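Local coordinates for protein 16S rRNA aminocarboxypropyltransferase (Vulcanisaeta distributa, PDB 5APG) that probably transfers the aminocarboxypropyl group of S-adenosyl-L-methionine to an N1-methylpseudouridine of small-subunit ribosomal RNA, the last step of its hypermodification, at residues L95-N100 against R162-V167. Sequence-based numbering, arbitrary orientation.
Sequences LLIAAN and RELLGV
L95 pushes one methyl, CD2, into the corner between L164 and L165 on helix 160-165. CG stands anti to the backbone N of L95 (chi1 -172°), which turns the branch point toward the helix. CD2 of L95 lies 3.6 Å from CG of L164. It comes nearest to the backbone N of L165, at 3.4 Å, and packs tightly against CB of L165 at 3.5 Å. The two leucines of the helix take this methyl differently. L164 slants across the L95 side chain, whereas L165 meets it at about a right angle and brings its own CD1 to 4.0 Å from CD2 of L95. L164 then forks over the loop: its CD2 settles 3.6 Å from the carbonyl O of L95, and its CD1 reaches CD1 of I97 at 4.1 Å. The loop follows strand 89-91, an outermost strand of the parallel sheet in this SPOUT-class fold, so the contact joins the cofactor-binding region to a C-terminal helix. L95 also touches Y108, which binds S-adenosylmethionine, and its side chain is about 7 Å from the bound selenium analogue. An alanine in place of L164 would probably leave CD1 of I97 without its partner on the helix and strip one wall from around the L95 methyl. E161, on the same helix as L164, accepts a hydrogen bond from L95 N, and the hydroxyl of Y153 on helix 141-153 bonds to L95 O.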
loop_
_atom_site.group_PDB
_atom_site.type_symbol
_atom_site.label_atom_id
_atom_site.label_comp_id
_atom_site.label_asym_id
_atom_site.label_seq_id
_atom_site.Cartn_x
_atom_site.Cartn_y
_atom_site.Cartn_z
ATOM N N LEU A 95 -2.042 8.825 4.678
ATOM C CA LEU A 95 -0.664 9.293 4.667
ATOM C C LEU A 95 0.175 8.670 5.775
ATOM O O LEU A 95 -0.147 8.791 6.960
ATOM C CB LEU A 95 -0.632 10.817 4.785
ATOM C CG LEU A 95 0.762 11.417 4.601
ATOM C CD1 LEU A 95 1.237 11.221 3.169
ATOM C CD2 LEU A 95 0.756 12.879 4.974
ATOM N N LEU A 96 1.259 8.012 5.376
ATOM C CA LEU A 96 2.153 7.347 6.312
ATOM C C LEU A 96 3.600 7.641 5.946
ATOM O O LEU A 96 3.899 8.050 4.823
ATOM C CB LEU A 96 1.896 5.837 6.322
ATOM C CG LEU A 96 0.543 5.415 6.903
ATOM C CD1 LEU A 96 0.132 4.031 6.402
ATOM C CD2 LEU A 96 0.580 5.444 8.426
ATOM N N ILE A 97 4.493 7.432 6.903
ATOM C CA ILE A 97 5.908 7.703 6.710
ATOM C C ILE A 97 6.651 6.397 6.437
ATOM O O ILE A 97 6.489 5.426 7.172
ATOM C CB ILE A 97 6.502 8.403 7.947
ATOM C CG1 ILE A 97 5.715 9.678 8.272
ATOM C CG2 ILE A 97 7.967 8.713 7.741
ATOM C CD1 ILE A 97 5.635 10.656 7.116
ATOM N N ALA A 98 7.455 6.371 5.379
ATOM C CA ALA A 98 8.208 5.169 5.022
ATOM C C ALA A 98 9.294 4.877 6.052
ATOM O O ALA A 98 9.905 5.796 6.599
ATOM C CB ALA A 98 8.825 5.315 3.628
ATOM N N ALA A 99 9.528 3.594 6.310
ATOM C CA ALA A 99 10.559 3.173 7.252
ATOM C C ALA A 99 11.682 2.393 6.573
ATOM O O ALA A 99 12.682 2.068 7.208
ATOM C CB ALA A 99 9.946 2.334 8.363
ATOM N N ASN A 100 11.512 2.080 5.291
ATOM C CA ASN A 100 12.529 1.330 4.556
ATOM C C ASN A 100 13.790 2.183 4.361
ATOM O O ASN A 100 13.709 3.411 4.372
ATOM C CB ASN A 100 11.967 0.842 3.210
ATOM C CG ASN A 100 11.710 1.966 2.231
ATOM O OD1 ASN A 100 12.644 2.538 1.669
ATOM N ND2 ASN A 100 10.434 2.275 1.999
ATOM N N ARG A 162 -3.698 16.082 6.940
ATOM C CA ARG A 162 -3.386 17.464 6.587
ATOM C C ARG A 162 -2.253 18.033 7.432
ATOM O O ARG A 162 -1.421 18.789 6.931
ATOM C CB ARG A 162 -4.624 18.350 6.718
ATOM C CG ARG A 162 -5.633 18.155 5.598
ATOM C CD ARG A 162 -6.855 19.031 5.802
ATOM N NE ARG A 162 -7.626 19.176 4.572
ATOM C CZ ARG A 162 -8.666 18.414 4.248
ATOM N NH1 ARG A 162 -9.057 17.445 5.061
ATOM N NH2 ARG A 162 -9.308 18.620 3.109
ATOM N N GLU A 163 -2.223 17.675 8.713
ATOM C CA GLU A 163 -1.161 18.157 9.589
ATOM C C GLU A 163 0.160 17.469 9.265
ATOM O O GLU A 163 1.222 18.092 9.301
ATOM C CB GLU A 163 -1.526 17.941 11.059
ATOM C CG GLU A 163 -0.414 18.337 12.019
ATOM C CD GLU A 163 -0.921 19.087 13.235
ATOM O OE1 GLU A 163 -1.949 18.668 13.812
ATOM O OE2 GLU A 163 -0.288 20.094 13.615
ATOM N N LEU A 164 0.089 16.184 8.942
ATOM C CA LEU A 164 1.285 15.416 8.624
ATOM C C LEU A 164 1.905 15.869 7.300
ATOM O O LEU A 164 3.114 16.059 7.213
ATOM C CB LEU A 164 0.962 13.921 8.581
ATOM C CG LEU A 164 2.130 12.974 8.310
ATOM C CD1 LEU A 164 3.262 13.226 9.290
ATOM C CD2 LEU A 164 1.660 11.530 8.391
ATOM N N LEU A 165 1.076 16.051 6.277
ATOM C CA LEU A 165 1.573 16.522 4.985
ATOM C C LEU A 165 1.841 18.025 5.015
ATOM O O LEU A 165 2.690 18.530 4.283
ATOM C CB LEU A 165 0.585 16.187 3.866
ATOM C CG LEU A 165 1.152 16.219 2.444
ATOM C CD1 LEU A 165 2.404 15.356 2.353
ATOM C CD2 LEU A 165 0.107 15.765 1.434
ATOM N N GLY A 166 1.107 18.735 5.864
ATOM C CA GLY A 166 1.322 20.159 6.054
ATOM C C GLY A 166 0.629 21.013 5.009
ATOM O O GLY A 166 1.013 22.161 4.790
ATOM N N VAL A 167 -0.388 20.450 4.363
ATOM C CA VAL A 167 -1.175 21.170 3.364
ATOM C C VAL A 167 -2.666 20.910 3.560
ATOM O O VAL A 167 -3.069 19.828 3.989
ATOM C CB VAL A 167 -0.792 20.768 1.913
ATOM C CG1 VAL A 167 0.626 21.207 1.577
ATOM C CG2 VAL A 167 -0.951 19.265 1.706
#